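Formate dehydrogenase (Pyrobaculum aerophilum, PDB 1QP8) probably reduces glyoxylate or hydroxypyruvate as an NADPH-binding member of the D-isomer specific 2-hydroxyacid dehydrogenase family. Local coordinates at residues 36-41 with 56-61; 74-79 with 292-297; 51-56 with 279-284. One frame throughout, in Å; residues are numbered along the deposited sequence.

Contact 1 (36-41 with 56-61); sequences LVSRIT and VVTAGL. With NDP (NADPH dihydro-nicotinamide-adenine-dinucleotide phosphate), chain C.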
loop_
_atom_site.group_PDB
_atom_site.type_symbol
_atom_site.label_atom_id
_atom_site.label_comp_id
_atom_site.label_asym_id
_atom_site.label_seq_id
_atom_site.Cartn_x
_atom_site.Cartn_y
_atom_site.Cartn_z
ATOM N N LEU A 36 6.527 -9.189 33.600
ATOM C CA LEU A 36 5.383 -9.411 32.681
ATOM C C LEU A 36 4.096 -8.612 32.830
ATOM O O LEU A 36 3.156 -9.039 33.488
ATOM C CB LEU A 36 4.990 -10.897 32.589
ATOM C CG LEU A 36 4.238 -11.127 31.261
ATOM C CD1 LEU A 36 5.080 -10.568 30.121
ATOM C CD2 LEU A 36 3.978 -12.578 30.998
ATOM N N VAL A 37 4.052 -7.479 32.146
ATOM C CA VAL A 37 2.903 -6.591 32.178
ATOM C C VAL A 37 2.784 -5.807 30.867
ATOM O O VAL A 37 3.643 -5.903 29.971
ATOM C CB VAL A 37 3.028 -5.511 33.306
ATOM C CG1 VAL A 37 3.408 -6.151 34.626
ATOM C CG2 VAL A 37 4.061 -4.444 32.894
ATOM N N SER A 38 1.723 -5.005 30.794
ATOM C CA SER A 38 1.471 -4.148 29.652
ATOM C C SER A 38 1.524 -2.719 30.199
ATOM O O SER A 38 2.005 -1.785 29.557
ATOM C CB SER A 38 0.100 -4.440 29.074
ATOM O OG SER A 38 0.169 -4.456 27.665
ATOM N N ARG A 39 1.015 -2.565 31.405
ATOM C CA ARG A 39 1.021 -1.289 32.082
ATOM C C ARG A 39 1.266 -1.646 33.545
ATOM O O ARG A 39 1.052 -2.794 33.960
ATOM C CB ARG A 39 -0.320 -0.562 31.897
ATOM C CG ARG A 39 -0.330 0.427 30.732
ATOM C CD ARG A 39 -1.420 0.120 29.712
ATOM N NE ARG A 39 -0.876 -0.031 28.357
ATOM C CZ ARG A 39 -0.643 0.969 27.506
ATOM N NH1 ARG A 39 -0.911 2.225 27.851
ATOM N NH2 ARG A 39 -0.127 0.714 26.307
ATOM N N ILE A 40 1.747 -0.689 34.326
ATOM C CA ILE A 40 2.001 -0.971 35.723
ATOM C C ILE A 40 1.920 0.336 36.476
ATOM O O ILE A 40 2.439 1.351 36.024
ATOM C CB ILE A 40 3.387 -1.634 35.902
ATOM C CG1 ILE A 40 3.504 -2.224 37.308
ATOM C CG2 ILE A 40 4.486 -0.640 35.634
ATOM C CD1 ILE A 40 4.819 -2.973 37.566
ATOM N N THR A 41 1.242 0.318 37.614
ATOM C CA THR A 41 1.083 1.529 38.404
ATOM C C THR A 41 2.091 1.596 39.534
ATOM O O THR A 41 2.733 0.600 39.874
ATOM C CB THR A 41 -0.324 1.609 39.031
ATOM O OG1 THR A 41 -0.490 0.537 39.968
ATOM C CG2 THR A 41 -1.392 1.511 37.951
ATOM N N VAL A 56 7.891 -6.003 29.409
ATOM C CA VAL A 56 6.696 -5.348 28.909
ATOM C C VAL A 56 6.288 -5.994 27.590
ATOM O O VAL A 56 7.128 -6.323 26.760
ATOM C CB VAL A 56 6.934 -3.836 28.678
ATOM C CG1 VAL A 56 5.612 -3.160 28.293
ATOM C CG2 VAL A 56 7.515 -3.193 29.936
ATOM N N VAL A 57 4.988 -6.173 27.403
ATOM C CA VAL A 57 4.454 -6.780 26.188
ATOM C C VAL A 57 4.463 -5.836 24.983
ATOM O O VAL A 57 4.707 -6.258 23.857
ATOM C CB VAL A 57 3.010 -7.253 26.425
ATOM C CG1 VAL A 57 2.551 -8.136 25.271
ATOM C CG2 VAL A 57 2.932 -8.004 27.743
ATOM N N THR A 58 4.189 -4.561 25.219
ATOM C CA THR A 58 4.157 -3.576 24.136
ATOM C C THR A 58 5.551 -3.240 23.594
ATOM O O THR A 58 6.571 -3.530 24.221
ATOM C CB THR A 58 3.518 -2.277 24.613
ATOM O OG1 THR A 58 4.315 -1.730 25.672
ATOM C CG2 THR A 58 2.114 -2.536 25.137
ATOM N N ALA A 59 5.598 -2.608 22.432
ATOM C CA ALA A 59 6.881 -2.259 21.848
ATOM C C ALA A 59 7.487 -1.009 22.477
ATOM O O ALA A 59 8.713 -0.858 22.493
ATOM C CB ALA A 59 6.730 -2.068 20.358
ATOM N N GLY A 60 6.631 -0.124 22.991
ATOM C CA GLY A 60 7.103 1.109 23.605
ATOM C C GLY A 60 7.161 1.035 25.112
ATOM O O GLY A 60 6.644 0.085 25.683
ATOM N N LEU A 61 7.774 2.030 25.755
ATOM C CA LEU A 61 7.898 2.037 27.212
ATOM C C LEU A 61 7.615 3.389 27.854
ATOM O O LEU A 61 7.725 3.540 29.072
ATOM C CB LEU A 61 9.303 1.622 27.622
ATOM C CG LEU A 61 10.025 0.554 26.818
ATOM C CD1 LEU A 61 11.390 0.355 27.438
ATOM C CD2 LEU A 61 9.252 -0.757 26.819
HETATM P PA NDP C . 12.693 -0.165 18.192
HETATM O O1A NDP C . 12.499 0.422 19.554
HETATM O O2A NDP C . 11.482 -0.979 18.438
HETATM O O5B NDP C . 12.931 1.392 17.703
HETATM C C5B NDP C . 14.379 1.722 17.667
HETATM C C4B NDP C . 14.705 2.582 16.392
HETATM O O4B NDP C . 14.325 4.009 16.500
HETATM C C3B NDP C . 16.250 2.682 16.078
HETATM O O3B NDP C . 16.443 3.062 14.727
HETATM C C2B NDP C . 16.615 3.723 17.136
HETATM O O2B NDP C . 17.858 4.317 17.226
HETATM C C1B NDP C . 15.521 4.691 16.957
HETATM N N9A NDP C . 15.390 5.588 18.058
HETATM C C8A NDP C . 15.013 5.386 19.359
HETATM N N7A NDP C . 15.001 6.518 20.064
HETATM C C5A NDP C . 15.390 7.469 19.154
HETATM C C6A NDP C . 15.591 8.894 19.275
HETATM N N6A NDP C . 15.387 9.501 20.460
HETATM N N1A NDP C . 16.006 9.582 18.140
HETATM C C2A NDP C . 16.205 8.876 16.961
HETATM N N3A NDP C . 16.049 7.577 16.771
HETATM C C4A NDP C . 15.619 6.934 17.919
HETATM O O3 NDP C . 11.859 -0.036 16.869
HETATM P PN NDP C . 10.349 -0.090 16.228
HETATM O O1N NDP C . 10.383 0.129 14.764
HETATM O O2N NDP C . 9.640 -1.366 16.569
HETATM O O5D NDP C . 9.513 1.146 16.961
HETATM C C5D NDP C . 8.961 0.907 18.278
HETATM C C4D NDP C . 8.153 2.164 18.641
HETATM O O4D NDP C . 7.054 2.305 17.709
HETATM C C3D NDP C . 7.533 2.031 20.031
HETATM O O3D NDP C . 8.460 2.511 20.992
HETATM C C2D NDP C . 6.230 2.859 19.878
HETATM O O2D NDP C . 6.423 4.229 20.263
HETATM C C1D NDP C . 5.830 2.662 18.397
HETATM N N1N NDP C . 4.754 1.580 18.196
HETATM C C2N NDP C . 3.520 2.027 17.609
HETATM C C3N NDP C . 2.522 1.040 17.418
HETATM C C7N NDP C . 1.155 1.498 16.774
HETATM O O7N NDP C . 0.372 0.630 16.438
HETATM N N7N NDP C . 0.944 2.835 16.636
HETATM C C4N NDP C . 2.661 -0.359 17.765
HETATM C C5N NDP C . 3.949 -0.656 18.340
HETATM C C6N NDP C . 4.962 0.228 18.558
HETATM P P2B NDP C . 18.904 3.576 18.342
HETATM O O1X NDP C . 20.049 4.538 18.136
HETATM O O2X NDP C . 18.167 3.705 19.628
HETATM O O3X NDP C . 19.073 2.216 17.861
#

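Contact 2 (74-79 with 292-297); sequences TVAGNA and RNIAKR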
loop_
_atom_site.group_PDB
_atom_site.type_symbol
_atom_site.label_atom_id
_atom_site.label_comp_id
_atom_site.label_asym_id
_atom_site.label_seq_id
_atom_site.Cartn_x
_atom_site.Cartn_y
_atom_site.Cartn_z
ATOM N N THR A 74 15.785 -2.919 35.723
ATOM C CA THR A 74 15.935 -3.571 34.404
ATOM C C THR A 74 14.594 -3.795 33.722
ATOM O O THR A 74 13.858 -4.708 34.074
ATOM C CB THR A 74 16.578 -4.970 34.498
ATOM O OG1 THR A 74 17.664 -4.941 35.430
ATOM C CG2 THR A 74 17.079 -5.418 33.128
ATOM N N VAL A 75 14.303 -2.982 32.721
ATOM C CA VAL A 75 13.052 -3.065 31.999
ATOM C C VAL A 75 13.314 -3.429 30.552
ATOM O O VAL A 75 14.025 -2.720 29.850
ATOM C CB VAL A 75 12.327 -1.701 32.052
ATOM C CG1 VAL A 75 11.102 -1.715 31.148
ATOM C CG2 VAL A 75 11.926 -1.383 33.491
ATOM N N ALA A 76 12.760 -4.540 30.094
ATOM C CA ALA A 76 12.946 -4.921 28.695
ATOM C C ALA A 76 11.588 -4.840 28.049
ATOM O O ALA A 76 10.586 -5.228 28.645
ATOM C CB ALA A 76 13.485 -6.351 28.574
ATOM N N GLY A 77 11.536 -4.325 26.836
ATOM C CA GLY A 77 10.252 -4.261 26.178
ATOM C C GLY A 77 10.226 -5.201 24.985
ATOM O O GLY A 77 11.155 -5.981 24.750
ATOM N N ASN A 78 9.124 -5.178 24.259
ATOM C CA ASN A 78 9.042 -5.965 23.054
ATOM C C ASN A 78 9.525 -4.966 22.001
ATOM O O ASN A 78 10.054 -3.904 22.355
ATOM C CB ASN A 78 7.604 -6.385 22.783
ATOM C CG ASN A 78 7.400 -7.902 22.859
ATOM O OD1 ASN A 78 8.274 -8.686 22.468
ATOM N ND2 ASN A 78 6.228 -8.317 23.338
ATOM N N ALA A 79 9.343 -5.300 20.729
ATOM C CA ALA A 79 9.752 -4.449 19.597
ATOM C C ALA A 79 10.073 -5.418 18.494
ATOM O O ALA A 79 10.906 -6.288 18.682
ATOM C CB ALA A 79 11.023 -3.602 19.913
ATOM N N ARG A 292 16.503 -9.485 25.249
ATOM C CA ARG A 292 16.539 -8.441 24.236
ATOM C C ARG A 292 15.746 -7.207 24.668
ATOM O O ARG A 292 14.926 -7.265 25.591
ATOM C CB ARG A 292 15.982 -8.971 22.917
ATOM C CG ARG A 292 16.820 -10.076 22.326
ATOM C CD ARG A 292 16.389 -10.405 20.910
ATOM N NE ARG A 292 17.347 -11.295 20.256
ATOM C CZ ARG A 292 17.237 -11.739 19.005
ATOM N NH1 ARG A 292 16.203 -11.380 18.252
ATOM N NH2 ARG A 292 18.166 -12.548 18.507
ATOM N N ASN A 293 16.016 -6.082 24.019
ATOM C CA ASN A 293 15.293 -4.859 24.294
ATOM C C ASN A 293 15.402 -4.279 25.681
ATOM O O ASN A 293 14.422 -3.723 26.197
ATOM C CB ASN A 293 13.834 -5.080 23.970
ATOM C CG ASN A 293 13.631 -5.432 22.536
ATOM O OD1 ASN A 293 13.912 -4.625 21.657
ATOM N ND2 ASN A 293 13.160 -6.637 22.277
ATOM N N ILE A 294 16.572 -4.399 26.296
ATOM C CA ILE A 294 16.750 -3.834 27.628
ATOM C C ILE A 294 16.656 -2.316 27.469
ATOM O O ILE A 294 17.352 -1.717 26.647
ATOM C CB ILE A 294 18.134 -4.180 28.198
ATOM C CG1 ILE A 294 18.287 -5.704 28.321
ATOM C CG2 ILE A 294 18.349 -3.458 29.512
ATOM C CD1 ILE A 294 17.475 -6.341 29.415
ATOM N N ALA A 295 15.791 -1.686 28.248
ATOM C CA ALA A 295 15.634 -0.244 28.163
ATOM C C ALA A 295 16.788 0.501 28.805
ATOM O O ALA A 295 17.348 0.070 29.818
ATOM C CB ALA A 295 14.346 0.175 28.828
ATOM N N LYS A 296 17.135 1.629 28.200
ATOM C CA LYS A 296 18.187 2.496 28.715
ATOM C C LYS A 296 17.397 3.561 29.484
ATOM O O LYS A 296 16.822 4.468 28.896
ATOM C CB LYS A 296 18.955 3.112 27.548
ATOM C CG LYS A 296 20.047 4.057 27.946
ATOM C CD LYS A 296 20.746 4.619 26.722
ATOM C CE LYS A 296 21.704 5.726 27.122
ATOM N NZ LYS A 296 22.519 6.220 25.983
ATOM N N ARG A 297 17.349 3.426 30.803
ATOM C CA ARG A 297 16.588 4.340 31.654
ATOM C C ARG A 297 16.682 5.830 31.343
ATOM O O ARG A 297 15.660 6.495 31.239
ATOM C CB ARG A 297 16.955 4.109 33.121
ATOM C CG ARG A 297 15.955 4.679 34.110
ATOM C CD ARG A 297 16.475 4.557 35.534
ATOM N NE ARG A 297 15.539 5.093 36.517
ATOM C CZ ARG A 297 14.482 4.435 36.987
ATOM N NH1 ARG A 297 14.216 3.200 36.575
ATOM N NH2 ARG A 297 13.682 5.020 37.870
#

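Contact 3 (51-56 with 279-284); sequences LKFIQV and VRNLIT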
loop_
_atom_site.group_PDB
_atom_site.type_symbol
_atom_site.label_atom_id
_atom_site.label_comp_id
_atom_site.label_asym_id
_atom_site.label_seq_id
_atom_site.Cartn_x
_atom_site.Cartn_y
_atom_site.Cartn_z
ATOM N N LEU A 51 11.418 -6.856 43.156
ATOM C CA LEU A 51 11.283 -6.903 41.712
ATOM C C LEU A 51 12.645 -6.538 41.140
ATOM O O LEU A 51 13.257 -5.542 41.553
ATOM C CB LEU A 51 10.236 -5.904 41.234
ATOM C CG LEU A 51 9.975 -5.796 39.720
ATOM C CD1 LEU A 51 9.481 -7.122 39.147
ATOM C CD2 LEU A 51 8.935 -4.702 39.493
ATOM N N LYS A 52 13.127 -7.349 40.204
ATOM C CA LYS A 52 14.429 -7.091 39.605
ATOM C C LYS A 52 14.384 -7.037 38.079
ATOM O O LYS A 52 15.353 -6.615 37.444
ATOM C CB LYS A 52 15.411 -8.157 40.069
ATOM C CG LYS A 52 15.372 -8.341 41.574
ATOM C CD LYS A 52 16.377 -9.360 42.057
ATOM C CE LYS A 52 16.391 -9.417 43.569
ATOM N NZ LYS A 52 15.066 -9.799 44.124
ATOM N N PHE A 53 13.263 -7.463 37.497
ATOM C CA PHE A 53 13.105 -7.450 36.046
ATOM C C PHE A 53 11.656 -7.183 35.672
ATOM O O PHE A 53 10.757 -7.638 36.354
ATOM C CB PHE A 53 13.540 -8.789 35.450
ATOM C CG PHE A 53 13.444 -8.846 33.938
ATOM C CD1 PHE A 53 14.300 -8.092 33.140
ATOM C CD2 PHE A 53 12.515 -9.682 33.311
ATOM C CE1 PHE A 53 14.236 -8.177 31.742
ATOM C CE2 PHE A 53 12.452 -9.765 31.920
ATOM C CZ PHE A 53 13.313 -9.013 31.140
ATOM N N ILE A 54 11.432 -6.432 34.602
ATOM C CA ILE A 54 10.078 -6.136 34.151
ATOM C C ILE A 54 9.991 -6.269 32.639
ATOM O O ILE A 54 10.535 -5.435 31.906
ATOM C CB ILE A 54 9.636 -4.711 34.528
ATOM C CG1 ILE A 54 9.484 -4.591 36.053
ATOM C CG2 ILE A 54 8.310 -4.385 33.873
ATOM C CD1 ILE A 54 9.064 -3.190 36.530
ATOM N N GLN A 55 9.318 -7.323 32.178
ATOM C CA GLN A 55 9.142 -7.558 30.753
ATOM C C GLN A 55 7.824 -6.949 30.339
ATOM O O GLN A 55 6.768 -7.334 30.855
ATOM C CB GLN A 55 9.096 -9.049 30.436
ATOM C CG GLN A 55 8.822 -9.354 28.960
ATOM C CD GLN A 55 9.941 -8.864 28.055
ATOM O OE1 GLN A 55 11.090 -9.312 28.177
ATOM N NE2 GLN A 55 9.618 -7.937 27.147
ATOM N N VAL A 56 7.891 -6.003 29.409
ATOM C CA VAL A 56 6.696 -5.348 28.909
ATOM C C VAL A 56 6.288 -5.994 27.590
ATOM O O VAL A 56 7.128 -6.323 26.760
ATOM C CB VAL A 56 6.934 -3.836 28.678
ATOM C CG1 VAL A 56 5.612 -3.160 28.293
ATOM C CG2 VAL A 56 7.515 -3.193 29.936
ATOM N N VAL A 279 7.162 -13.678 26.370
ATOM C CA VAL A 279 7.369 -14.817 27.237
ATOM C C VAL A 279 8.692 -15.473 26.902
ATOM O O VAL A 279 9.353 -16.029 27.781
ATOM C CB VAL A 279 6.229 -15.845 27.111
ATOM C CG1 VAL A 279 6.564 -17.088 27.903
ATOM C CG2 VAL A 279 4.941 -15.261 27.642
ATOM N N ARG A 280 9.098 -15.405 25.639
ATOM C CA ARG A 280 10.377 -16.016 25.282
ATOM C C ARG A 280 11.554 -15.217 25.812
ATOM O O ARG A 280 12.554 -15.784 26.241
ATOM C CB ARG A 280 10.501 -16.197 23.770
ATOM C CG ARG A 280 9.409 -17.086 23.220
ATOM C CD ARG A 280 9.755 -17.717 21.886
ATOM N NE ARG A 280 8.542 -18.175 21.214
ATOM C CZ ARG A 280 7.741 -17.384 20.504
ATOM N NH1 ARG A 280 8.031 -16.095 20.365
ATOM N NH2 ARG A 280 6.638 -17.876 19.953
ATOM N N ASN A 281 11.420 -13.899 25.822
ATOM C CA ASN A 281 12.501 -13.049 26.278
ATOM C C ASN A 281 12.668 -13.142 27.781
ATOM O O ASN A 281 13.777 -13.068 28.324
ATOM C CB ASN A 281 12.218 -11.609 25.882
ATOM C CG ASN A 281 13.446 -10.734 25.982
ATOM O OD1 ASN A 281 14.483 -11.044 25.396
ATOM N ND2 ASN A 281 13.340 -9.637 26.727
ATOM N N LEU A 282 11.545 -13.310 28.447
ATOM C CA LEU A 282 11.523 -13.390 29.885
ATOM C C LEU A 282 12.204 -14.675 30.329
ATOM O O LEU A 282 12.940 -14.700 31.320
ATOM C CB LEU A 282 10.067 -13.342 30.320
ATOM C CG LEU A 282 9.650 -13.304 31.773
ATOM C CD1 LEU A 282 10.627 -12.487 32.542
ATOM C CD2 LEU A 282 8.226 -12.727 31.862
ATOM N N ILE A 283 11.977 -15.742 29.573
ATOM C CA ILE A 283 12.554 -17.035 29.889
ATOM C C ILE A 283 14.064 -17.040 29.715
ATOM O O ILE A 283 14.777 -17.670 30.510
ATOM C CB ILE A 283 11.921 -18.138 29.026
ATOM C CG1 ILE A 283 10.455 -18.295 29.419
ATOM C CG2 ILE A 283 12.646 -19.447 29.221
ATOM C CD1 ILE A 283 9.683 -19.205 28.521
ATOM N N THR A 284 14.563 -16.351 28.684
ATOM C CA THR A 284 16.008 -16.314 28.500
ATOM C C THR A 284 16.596 -15.511 29.646
ATOM O O THR A 284 17.731 -15.733 30.057
ATOM C CB THR A 284 16.450 -15.693 27.158
ATOM O OG1 THR A 284 17.370 -14.627 27.421
ATOM C CG2 THR A 284 15.259 -15.204 26.352
#

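Contact 1 (36-41 with 56-61)
Val-57 sets CG1 anti to its backbone N (chi1 -168°), so CG2 stays beside that N and meets Leu-36. Val-57 CG2 reaches Leu-36 CD1 at 4.1 Å, and the two chains cross obliquely. Thr-58 holds OG1 in the crowded position between backbone N and carbonyl carbon (chi1 62°). There OG1 gives a hydrogen bond to Gly-60 O, 3.0 Å away, in the carbonyl plane and on a lone pair. The same torsion sends Thr-58 CG2 across to Ser-38 OG, at 3.7 Å, and to the edge of the Arg-39 guanidinium. A valine here would probably lose the hydrogen bond to Gly-60 O and so loosen the turn next to the cofactor. The backbones meet in a single bridge, Val-37 with Val-56. Val-57 N donates to Val-37 O at 2.9 Å, nearly along the C=O axis. Val-37 also bonds Gln-55, which makes the pairing parallel. The loop beyond carries the cofactor contacts: Ala-59 CB lies 3.4 Å from NADPH C6N, and Gly-60 CA lies 3.3 Å from NADPH O3D. The Val-57 and Thr-58 bonds, with the backbone bonds of Val-56 to Ala-76 and Thr-58 to Asn-78, probably help to set this largely apolar loop's course toward the nicotinamide end.

Contact 2 (74-79 with 292-297)
The side-chain amide of Asn-293 turns one face to residues 77-79. Asn-78 O lies over that face, 3.9 Å from Asn-293 CG. Gly-77 O sits obliquely above the same face, toward the CB end and the ND2 side. Ala-79 CB lies over the same face, above Asn-293 OD1, 3.5 Å from that atom. Nothing of 74-79 touches the opposite face. CG of Asn-293 is beside its own backbone N (chi1 -61°), which lays the amide along the chain it meets. Two backbone bonds frame Ala-76 and Ile-294 as a non-hydrogen-bonded antiparallel pair. Ala-295 N donates to Val-75 O at 2.6 Å, nearly along the C=O axis. Gly-77 N donates to Asn-293 O at 3.0 Å, but from above the carbonyl plane. The C-terminal tail, after helix 268-286, is thus laid on one edge of strand 75-76, whose other edge pairs in parallel with strand 54-55. Ile-294 reaches back with CD1, which touches Thr-74 CG2 at 3.8 Å and Ala-76 CB at 4.1 Å. Further along, Ala-295 CB packs against Val-75 CB. Asn-78 points away from the tail, and its ND2 bonds Val-57 O and Met-274 O. Ala-79 also touches the bound NADPH.

Contact 3 (51-56 with 279-284)
Two bonds grip Gln-55 NE2. The better one goes to Val-56 O at 3.0 Å; the second, to Gly-77 O, is weak. Val-56 O lies close to the plane of the Gln-55 amide, yet the N-H comes in from above the Val-56 carbonyl plane. The other end of the amide faces the helix. Gln-55 OE1 accepts from Asn-281 ND2 at 2.7 Å, and the N-H points almost straight at it (169°). The donor lies in the Gln-55 carbonyl plane, on a lone pair of OE1, and OE1 in turn lies close to the amide plane of Asn-281. The two amides are nevertheless turned 77° apart. Gln-55 CG is anti to its backbone N, and a bend at chi2 (65°) folds the amide into place. Asn-281 OD1 accepts from Arg-292 N, so this second amide is held from both ends and its flip is probably settled. Strand 54-55 is packed here against helix 268-286, while Ile-54 points away to Leu-45 of helix 42-47. Helices on both sides of a parallel sheet are consistent with the flavodoxin-like substrate-binding domain of this family. Phe-53 and Gln-55, two residues apart on the chain, both point at the helix. Leu-282 wedges its branches against them. Its CD1 meets the edge of the Phe-53 ring, 3.3 Å from CE2, and its CD2 lies 4.0 Å from Gln-55 CB. Asn-281 ND2 is also near the ring edge. Tyr-285 stacks with the Phe-53 ring.

How the contacts relate
Contacts 1 and 3 are buried. Contact 2 is only partly so, because its tail segment runs along the outside of the sheet. All three hold the same short parallel sheet: contact 3 packs a helix on the face of strand 54-55, contact 1 pairs the chain just beyond that strand, and contact 2 adds to the edge of strand 75-76. Contacts 1 and 3 share Val-56. Contacts 1 and 2 rely mainly on backbone bonds, whereas contact 3 rests on buried side-chain amides and apolar packing. Contacts 1 and 2 reach the NADPH pocket; contact 3 lies away from it, yet Asn-281 ties its helix to Arg-292 of contact 2.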